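Local coordinates for Alr2269 protein (Nostoc sp., PDB 3MC9) that probably takes part, through its periplasmic POTRA domains, in receiving outer-membrane proteins and passing them on for beta-barrel assembly as a member of the Omp85 family, at residues S155-P158 with Q159-D163; D178-E181 with G182-E185; T187-Y190 with Q191-G194. All coordinates share one frame; numbering follows the deposited sequence.

Contact 1 (S155-P158 with Q159-D163)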
ATOM      1  N   SER A 155     -14.806  18.600  10.277  1.00 51.34           N
ATOM      2  CA  SER A 155     -13.494  19.077   9.822  1.00 49.03           C
ATOM      3  C   SER A 155     -13.458  20.598   9.748  1.00 48.91           C
ATOM      4  O   SER A 155     -14.422  21.222   9.332  1.00 50.38           O
ATOM      5  CB  SER A 155     -13.142  18.511   8.447  1.00 47.80           C
ATOM      6  OG  SER A 155     -11.935  19.092   7.953  1.00 46.25           O
ATOM      7  N   VAL A 156     -12.340  21.191  10.136  1.00 47.26           N
ATOM      8  CA  VAL A 156     -12.173  22.623   9.980  1.00 47.42           C
ATOM      9  C   VAL A 156     -11.860  23.038   8.536  1.00 46.91           C
ATOM     10  O   VAL A 156     -11.805  24.219   8.260  1.00 47.95           O
ATOM     11  CB  VAL A 156     -11.083  23.193  10.910  1.00 46.87           C
ATOM     12  CG1 VAL A 156     -11.355  22.785  12.374  1.00 46.88           C
ATOM     13  CG2 VAL A 156      -9.696  22.768  10.443  1.00 44.46           C
ATOM     14  N   LEU A 157     -11.639  22.095   7.621  1.00 45.92           N
ATOM     15  CA  LEU A 157     -11.355  22.464   6.229  1.00 45.66           C
ATOM     16  C   LEU A 157     -12.613  22.385   5.367  1.00 47.25           C
ATOM     17  O   LEU A 157     -13.546  21.636   5.683  1.00 47.65           O
ATOM     18  CB  LEU A 157     -10.246  21.598   5.631  1.00 43.72           C
ATOM     19  CG  LEU A 157      -8.828  21.847   6.148  1.00 42.75           C
ATOM     20  CD1 LEU A 157      -7.849  20.895   5.468  1.00 40.31           C
ATOM     21  CD2 LEU A 157      -8.405  23.321   5.971  1.00 43.67           C
ATOM     22  N   PRO A 158     -12.638  23.151   4.268  1.00 48.50           N
ATOM     23  CA  PRO A 158     -13.813  23.072   3.402  1.00 50.43           C
ATOM     24  C   PRO A 158     -14.166  21.620   3.071  1.00 50.21           C
ATOM     25  O   PRO A 158     -13.282  20.751   3.012  1.00 48.59           O
ATOM     26  CB  PRO A 158     -13.391  23.849   2.148  1.00 51.17           C
ATOM     27  CG  PRO A 158     -12.293  24.754   2.573  1.00 50.04           C
ATOM     28  CD  PRO A 158     -11.615  24.087   3.755  1.00 48.39           C
ATOM     29  N   GLN A 159     -15.454  21.370   2.868  1.00 51.93           N
ATOM     30  CA  GLN A 159     -15.969  20.024   2.617  1.00 51.83           C
ATOM     31  C   GLN A 159     -15.311  19.393   1.406  1.00 49.66           C
ATOM     32  O   GLN A 159     -15.123  18.178   1.344  1.00 48.71           O
ATOM     33  CB  GLN A 159     -17.495  20.067   2.403  1.00 55.42           C
ATOM     34  CG  GLN A 159     -18.154  18.677   2.247  1.00 58.04           C
ATOM     35  CD  GLN A 159     -18.493  18.332   0.809  1.00 60.74           C
ATOM     36  OE1 GLN A 159     -19.543  18.713   0.309  1.00 66.38           O
ATOM     37  NE2 GLN A 159     -17.616  17.590   0.146  1.00 60.97           N
ATOM     38  N   ALA A 160     -14.956  20.223   0.440  1.00 48.91           N
ATOM     39  CA  ALA A 160     -14.501  19.723  -0.845  1.00 47.69           C
ATOM     40  C   ALA A 160     -12.983  19.620  -0.942  1.00 44.73           C
ATOM     41  O   ALA A 160     -12.478  19.293  -1.992  1.00 44.14           O
ATOM     42  CB  ALA A 160     -15.060  20.625  -1.972  1.00 49.56           C
ATOM     43  N   THR A 161     -12.247  19.888   0.137  1.00 43.41           N
ATOM     44  CA  THR A 161     -10.769  19.886   0.031  1.00 41.52           C
ATOM     45  C   THR A 161     -10.160  18.501  -0.228  1.00 39.59           C
ATOM     46  O   THR A 161      -9.192  18.403  -0.969  1.00 39.08           O
ATOM     47  CB  THR A 161     -10.024  20.711   1.157  1.00 41.38           C
ATOM     48  OG1 THR A 161      -8.839  20.018   1.601  1.00 40.10           O
ATOM     49  CG2 THR A 161     -10.923  21.039   2.320  1.00 41.56           C
ATOM     50  N   ALA A 162     -10.747  17.436   0.311  1.00 38.97           N
ATOM     51  CA  ALA A 162     -10.278  16.075  -0.012  1.00 38.16           C
ATOM     52  C   ALA A 162     -10.369  15.811  -1.534  1.00 38.69           C
ATOM     53  O   ALA A 162      -9.405  15.371  -2.151  1.00 37.70           O
ATOM     54  CB  ALA A 162     -11.064  15.025   0.774  1.00 38.04           C
ATOM     55  N   ASP A 163     -11.519  16.108  -2.133  1.00 40.27           N
ATOM     56  CA  ASP A 163     -11.690  15.972  -3.595  1.00 41.80           C
ATOM     57  C   ASP A 163     -10.708  16.826  -4.390  1.00 41.75           C
ATOM     58  O   ASP A 163     -10.121  16.348  -5.335  1.00 40.99           O
ATOM     59  CB  ASP A 163     -13.129  16.313  -4.027  1.00 44.03           C
ATOM     60  CG  ASP A 163     -14.160  15.325  -3.480  1.00 46.15           C
ATOM     61  OD1 ASP A 163     -13.823  14.131  -3.259  1.00 43.07           O
ATOM     62  OD2 ASP A 163     -15.323  15.751  -3.280  1.00 50.53           O
TER
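Leu-157, Pro-158 and Thr-161 meet in a local turn contact where the loop after strand 142-146 runs into helix 161-166. A type I beta turn from Pro-158 to Thr-161 makes the bend, and the phi/psi values at its two middle positions, Gln-159 and Ala-160, are those expected of the class. The amide of Thr-161 donates to Pro-158 O at 3.2 Å and nearly straight (168°), although the position of that oxygen is less sure because it lies too close to a neighbouring atom.

The side chain of Thr-161 points back at the preceding segment, but its rotamer is doubtful: chi1 is 140°, off the staggered values, and the methyl CG2 clashes with Pro-158 O. As modelled, that methyl lies against Leu-157 CB and beside the proline ring at Pro-158 CD, contacts that remain tentative. Thr-161 OG1 is likewise buried without a polar partner, which may reflect the model and not the protein.

Two residues before Leu-157, Ser-155 OG accepts from Leu-157 N at 3.0 Å (165°), which is an ST turn. Both Ser-155 OG and Val-156 N are also bonded to the carboxylate of Glu-218, which follows strand 211-217. From this turn Leu-157 reaches helix 176-192, packing on Leu-186, while Asp-163 OD1 is held by Tyr-170 OH beyond the end of helix 161-166.

Contact 2 (D178-E181 with G182-E185)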
ATOM      1  N   ASP A 178       1.159   7.558  -4.014  1.00 40.17           N
ATOM      2  CA  ASP A 178       0.483   8.728  -4.560  1.00 39.96           C
ATOM      3  C   ASP A 178      -0.497   9.274  -3.526  1.00 38.09           C
ATOM      4  O   ASP A 178      -0.680  10.479  -3.422  1.00 37.34           O
ATOM      5  CB  ASP A 178      -0.272   8.398  -5.849  1.00 40.66           C
ATOM      6  CG  ASP A 178       0.644   7.925  -6.977  1.00 44.38           C
ATOM      7  OD1 ASP A 178       1.876   8.140  -6.901  1.00 47.97           O
ATOM      8  OD2 ASP A 178       0.117   7.324  -7.938  1.00 45.78           O
ATOM      9  N   LEU A 179      -1.123   8.381  -2.762  1.00 36.86           N
ATOM     10  CA  LEU A 179      -1.974   8.798  -1.649  1.00 35.79           C
ATOM     11  C   LEU A 179      -1.165   9.637  -0.638  1.00 35.68           C
ATOM     12  O   LEU A 179      -1.610  10.707  -0.202  1.00 34.43           O
ATOM     13  CB  LEU A 179      -2.635   7.608  -0.934  1.00 35.00           C
ATOM     14  CG  LEU A 179      -3.720   8.025   0.076  1.00 34.31           C
ATOM     15  CD1 LEU A 179      -5.000   8.523  -0.636  1.00 32.55           C
ATOM     16  CD2 LEU A 179      -4.053   6.909   1.044  1.00 33.45           C
ATOM     17  N   GLN A 180       0.001   9.141  -0.257  1.00 36.06           N
ATOM     18  CA  GLN A 180       0.834   9.846   0.708  1.00 36.65           C
ATOM     19  C   GLN A 180       1.283  11.234   0.223  1.00 36.69           C
ATOM     20  O   GLN A 180       1.455  12.160   1.028  1.00 35.57           O
ATOM     21  CB  GLN A 180       2.061   9.024   1.060  1.00 38.22           C
ATOM     22  CG  GLN A 180       2.728   9.475   2.342  1.00 39.66           C
ATOM     23  CD  GLN A 180       1.809   9.277   3.546  1.00 42.37           C
ATOM     24  OE1 GLN A 180       1.109   8.256   3.655  1.00 42.22           O
ATOM     25  NE2 GLN A 180       1.803  10.250   4.447  1.00 42.15           N
ATOM     26  N   GLU A 181       1.487  11.389  -1.076  1.00 37.19           N
ATOM     27  CA  GLU A 181       1.844  12.707  -1.595  1.00 38.49           C
ATOM     28  C   GLU A 181       0.673  13.662  -1.373  1.00 36.70           C
ATOM     29  O   GLU A 181       0.849  14.772  -0.904  1.00 36.96           O
ATOM     30  CB  GLU A 181       2.230  12.637  -3.075  1.00 40.27           C
ATOM     31  CG  GLU A 181       3.643  12.129  -3.289  1.00 45.05           C
ATOM     32  CD  GLU A 181       4.673  13.080  -2.713  1.00 50.68           C
ATOM     33  OE1 GLU A 181       4.851  14.186  -3.283  1.00 54.16           O
ATOM     34  OE2 GLU A 181       5.287  12.730  -1.677  1.00 53.56           O
ATOM     35  N   GLY A 182      -0.527  13.197  -1.679  1.00 35.16           N
ATOM     36  CA  GLY A 182      -1.732  13.966  -1.405  1.00 34.67           C
ATOM     37  C   GLY A 182      -1.920  14.308   0.070  1.00 33.70           C
ATOM     38  O   GLY A 182      -2.388  15.408   0.403  1.00 32.88           O
ATOM     39  N   ILE A 183      -1.543  13.375   0.945  1.00 32.45           N
ATOM     40  CA  ILE A 183      -1.626  13.572   2.389  1.00 31.78           C
ATOM     41  C   ILE A 183      -0.706  14.704   2.828  1.00 31.95           C
ATOM     42  O   ILE A 183      -1.054  15.531   3.656  1.00 31.11           O
ATOM     43  CB  ILE A 183      -1.311  12.266   3.171  1.00 31.85           C
ATOM     44  CG1 ILE A 183      -2.480  11.275   3.001  1.00 32.10           C
ATOM     45  CG2 ILE A 183      -1.086  12.594   4.668  1.00 30.17           C
ATOM     46  CD1 ILE A 183      -2.197   9.805   3.426  1.00 33.81           C
ATOM     47  N   LYS A 184       0.475  14.745   2.243  1.00 33.90           N
ATOM     48  CA  LYS A 184       1.420  15.824   2.493  1.00 34.94           C
ATOM     49  C   LYS A 184       0.842  17.173   2.063  1.00 34.35           C
ATOM     50  O   LYS A 184       1.015  18.187   2.736  1.00 33.91           O
ATOM     51  CB  LYS A 184       2.720  15.569   1.733  1.00 36.80           C
ATOM     52  CG  LYS A 184       3.551  14.421   2.323  1.00 41.26           C
ATOM     53  CD  LYS A 184       5.054  14.630   2.133  1.00 47.54           C
ATOM     54  CE  LYS A 184       5.868  13.851   3.174  1.00 51.27           C
ATOM     55  NZ  LYS A 184       6.213  14.668   4.395  1.00 53.63           N
ATOM     56  N   GLU A 185       0.181  17.185   0.915  1.00 34.20           N
ATOM     57  CA  GLU A 185      -0.480  18.402   0.453  1.00 34.53           C
ATOM     58  C   GLU A 185      -1.635  18.811   1.413  1.00 32.85           C
ATOM     59  O   GLU A 185      -1.768  19.978   1.739  1.00 32.46           O
ATOM     60  CB  GLU A 185      -0.918  18.209  -0.998  1.00 35.58           C
ATOM     61  CG  GLU A 185      -1.496  19.446  -1.671  1.00 39.36           C
ATOM     62  CD  GLU A 185      -1.758  19.246  -3.160  1.00 41.99           C
ATOM     63  OE1 GLU A 185      -1.263  18.260  -3.747  1.00 45.26           O
ATOM     64  OE2 GLU A 185      -2.453  20.096  -3.750  1.00 46.64           O
TER
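Ile-183 packs one helical turn beyond Leu-179, and these two side chains, with the buried Gly-182, make the close part of the contact. The terminal methyl Ile-183 CD1 comes to 4.1 Å from Leu-179 CG, the two side chains crossing at a slant. The amide of Gly-182 bonds to Asp-178 O at 3.2 Å. Gln-180 is exposed, yet its amide lies against Ile-183: the chain bends at chi2 (64°), which brings OE1 to 3.7 Å from Ile-183 CD1 and NE2 to 3.7 Å from Ile-183 CG2.

The solvent side is much looser. Glu-181 and Lys-184 are exposed and carry opposite charges, yet Glu-181 OE2 and Lys-184 NZ stand 6.4 Å apart, too far for a salt bridge. The lysine is engaged mainly through CB and CG, with Lys-184 CG 3.3 Å from Gln-180 O.

Successive i to i+4 backbone bonds run through the segment, Ile-183 N to Leu-179 O being the shortest at 2.9 Å. This is an amphipathic alpha helix: Leu-179 and Ile-183 rest on Phe-166 of helix 161-166 and on strands 199-206 and 211-217, the helix-on-sheet packing of a POTRA domain.

Contact 3 (T187-Y190 with Q191-G194)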
ATOM      1  N   THR A 187      -1.796  18.144   4.690  1.00 29.88           N
ATOM      2  CA  THR A 187      -1.060  18.636   5.843  1.00 30.65           C
ATOM      3  C   THR A 187      -0.645  20.088   5.686  1.00 30.84           C
ATOM      4  O   THR A 187      -0.834  20.891   6.597  1.00 29.96           O
ATOM      5  CB  THR A 187       0.202  17.772   6.055  1.00 31.03           C
ATOM      6  OG1 THR A 187      -0.205  16.435   6.315  1.00 34.02           O
ATOM      7  CG2 THR A 187       1.039  18.269   7.200  1.00 31.77           C
ATOM      8  N   LYS A 188      -0.073  20.407   4.527  1.00 31.79           N
ATOM      9  CA  LYS A 188       0.267  21.796   4.194  1.00 32.88           C
ATOM     10  C   LYS A 188      -0.970  22.714   4.137  1.00 32.31           C
ATOM     11  O   LYS A 188      -0.899  23.862   4.558  1.00 32.39           O
ATOM     12  CB  LYS A 188       1.037  21.843   2.876  1.00 34.36           C
ATOM     13  CG  LYS A 188       1.451  23.230   2.419  1.00 38.45           C
ATOM     14  CD  LYS A 188       2.235  23.979   3.482  1.00 41.58           C
ATOM     15  CE  LYS A 188       2.991  25.169   2.861  1.00 45.78           C
ATOM     16  NZ  LYS A 188       2.054  26.148   2.233  1.00 47.31           N
ATOM     17  N   ARG A 189      -2.104  22.207   3.653  1.00 30.99           N
ATOM     18  CA  ARG A 189      -3.335  23.000   3.705  1.00 31.33           C
ATOM     19  C   ARG A 189      -3.793  23.299   5.140  1.00 29.52           C
ATOM     20  O   ARG A 189      -4.240  24.403   5.422  1.00 29.12           O
ATOM     21  CB  ARG A 189      -4.473  22.349   2.929  1.00 31.79           C
ATOM     22  CG  ARG A 189      -4.309  22.419   1.415  1.00 37.33           C
ATOM     23  CD  ARG A 189      -4.762  23.736   0.817  1.00 42.42           C
ATOM     24  NE  ARG A 189      -6.165  24.000   1.140  1.00 46.92           N
ATOM     25  CZ  ARG A 189      -6.605  24.925   1.997  1.00 49.29           C
ATOM     26  NH1 ARG A 189      -5.747  25.722   2.630  1.00 51.86           N
ATOM     27  NH2 ARG A 189      -7.919  25.064   2.219  1.00 49.35           N
ATOM     28  N   TYR A 190      -3.720  22.320   6.040  1.00 28.10           N
ATOM     29  CA  TYR A 190      -4.013  22.606   7.446  1.00 27.58           C
ATOM     30  C   TYR A 190      -3.129  23.712   7.935  1.00 27.86           C
ATOM     31  O   TYR A 190      -3.588  24.648   8.562  1.00 27.98           O
ATOM     32  CB  TYR A 190      -3.784  21.382   8.340  1.00 27.67           C
ATOM     33  CG  TYR A 190      -4.919  20.425   8.278  1.00 26.59           C
ATOM     34  CD1 TYR A 190      -6.141  20.761   8.823  1.00 28.90           C
ATOM     35  CD2 TYR A 190      -4.796  19.221   7.642  1.00 28.07           C
ATOM     36  CE1 TYR A 190      -7.202  19.917   8.770  1.00 27.46           C
ATOM     37  CE2 TYR A 190      -5.856  18.356   7.584  1.00 28.57           C
ATOM     38  CZ  TYR A 190      -7.056  18.720   8.143  1.00 29.61           C
ATOM     39  OH  TYR A 190      -8.120  17.867   8.093  1.00 31.57           O
ATOM     40  N   GLN A 191      -1.847  23.595   7.643  1.00 27.80           N
ATOM     41  CA  GLN A 191      -0.898  24.573   8.090  1.00 30.33           C
ATOM     42  C   GLN A 191      -1.233  25.984   7.580  1.00 31.42           C
ATOM     43  O   GLN A 191      -1.241  26.954   8.350  1.00 31.85           O
ATOM     44  CB  GLN A 191       0.506  24.164   7.667  1.00 30.88           C
ATOM     45  CG  GLN A 191       1.588  25.151   8.106  1.00 35.79           C
ATOM     46  CD  GLN A 191       2.958  24.711   7.662  1.00 38.50           C
ATOM     47  OE1 GLN A 191       3.469  23.684   8.104  1.00 40.67           O
ATOM     48  NE2 GLN A 191       3.555  25.476   6.776  1.00 41.00           N
ATOM     49  N   ASP A 192      -1.522  26.087   6.283  1.00 33.13           N
ATOM     50  CA  ASP A 192      -1.923  27.356   5.669  1.00 34.84           C
ATOM     51  C   ASP A 192      -3.084  28.011   6.394  1.00 35.23           C
ATOM     52  O   ASP A 192      -3.129  29.216   6.510  1.00 36.55           O
ATOM     53  CB  ASP A 192      -2.345  27.134   4.230  1.00 36.01           C
ATOM     54  CG  ASP A 192      -1.179  26.830   3.323  1.00 37.53           C
ATOM     55  OD1 ASP A 192      -0.027  27.167   3.670  1.00 40.84           O
ATOM     56  OD2 ASP A 192      -1.416  26.250   2.260  1.00 40.40           O
ATOM     57  N   GLN A 193      -4.023  27.204   6.885  1.00 34.62           N
ATOM     58  CA  GLN A 193      -5.194  27.740   7.582  1.00 35.06           C
ATOM     59  C   GLN A 193      -4.999  27.951   9.071  1.00 34.62           C
ATOM     60  O   GLN A 193      -5.977  28.242   9.770  1.00 35.85           O
ATOM     61  CB  GLN A 193      -6.404  26.832   7.373  1.00 34.53           C
ATOM     62  CG  GLN A 193      -6.810  26.681   5.942  1.00 35.59           C
ATOM     63  CD  GLN A 193      -6.909  28.017   5.221  1.00 38.14           C
ATOM     64  OE1 GLN A 193      -7.601  28.947   5.675  1.00 38.11           O
ATOM     65  NE2 GLN A 193      -6.197  28.127   4.116  1.00 37.93           N
ATOM     66  N   GLY A 194      -3.766  27.814   9.559  1.00 33.66           N
ATOM     67  CA  GLY A 194      -3.453  28.065  10.990  1.00 33.18           C
ATOM     68  C   GLY A 194      -3.350  26.823  11.871  1.00 31.58           C
ATOM     69  O   GLY A 194      -3.024  26.935  13.046  1.00 32.44           O
TER
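Lys-188 and Asp-192 face each other one helical turn apart, near the C-terminal end of helix 176-192, and their side chains slant across one another. The lysine starts with CG opposite its backbone N (chi1 -180°), then bends at chi2 and chi4, which carries the ammonium to the carboxylate. Lys-188 NZ reaches Asp-192 OD1 at 2.7 Å, a salt bridge and hydrogen bond on the syn lone pair of that oxygen. Lys-188 CD also passes close to the side-chain amide of Gln-191.

Arg-189 and Gln-193 form the second i to i+4 pair and run side by side in the same direction. The guanidinium and amide planes are steeply inclined, 77° apart, with Gln-193 CD at the guanidinium edge and Gln-193 CG 3.6 Å from Arg-189 NH1. Tyr-190 takes a different course, into the interior, where its hydroxyl bonds to Glu-218 and its side chain touches Ala-198.

The helix ends after Asp-192, Gln-193 being the first residue to leave helical phi/psi. Gln-193 N bonds to Arg-189 O at 3.2 Å and only weakly to Tyr-190 O. Gly-194, at phi 100°, is the C-prime residue of a Schellman motif, with Gly-194 N on Gln-191 O at 2.9 Å and Tyr-195 N on Tyr-190 O. The chemistry is thus divided: an exposed ion pair spans the last turn, where water would probably temper its strength, while backbone bonds and a positive-phi glycine terminate the helix.

Following the chain, contact 1 comes first and makes the turn that leads from the loop after strand 142-146 into helix 161-166. Contacts 2 and 3 then occupy earlier and later parts of helix 176-192. All three are local and in series: each closes only a turn of a few residues, and none encloses or crosses another. Contacts 1 and 2 do not touch, their nearest atoms being about 7 Å apart. Contacts 1 and 3 do meet, Leu-157 CD1 packing 3.5 Å from Tyr-190 CE1. Contact 2 sets helix 176-192 on strands 199-206 and 211-217, so the three contacts together tie loop, helices and sheet of one POTRA domain.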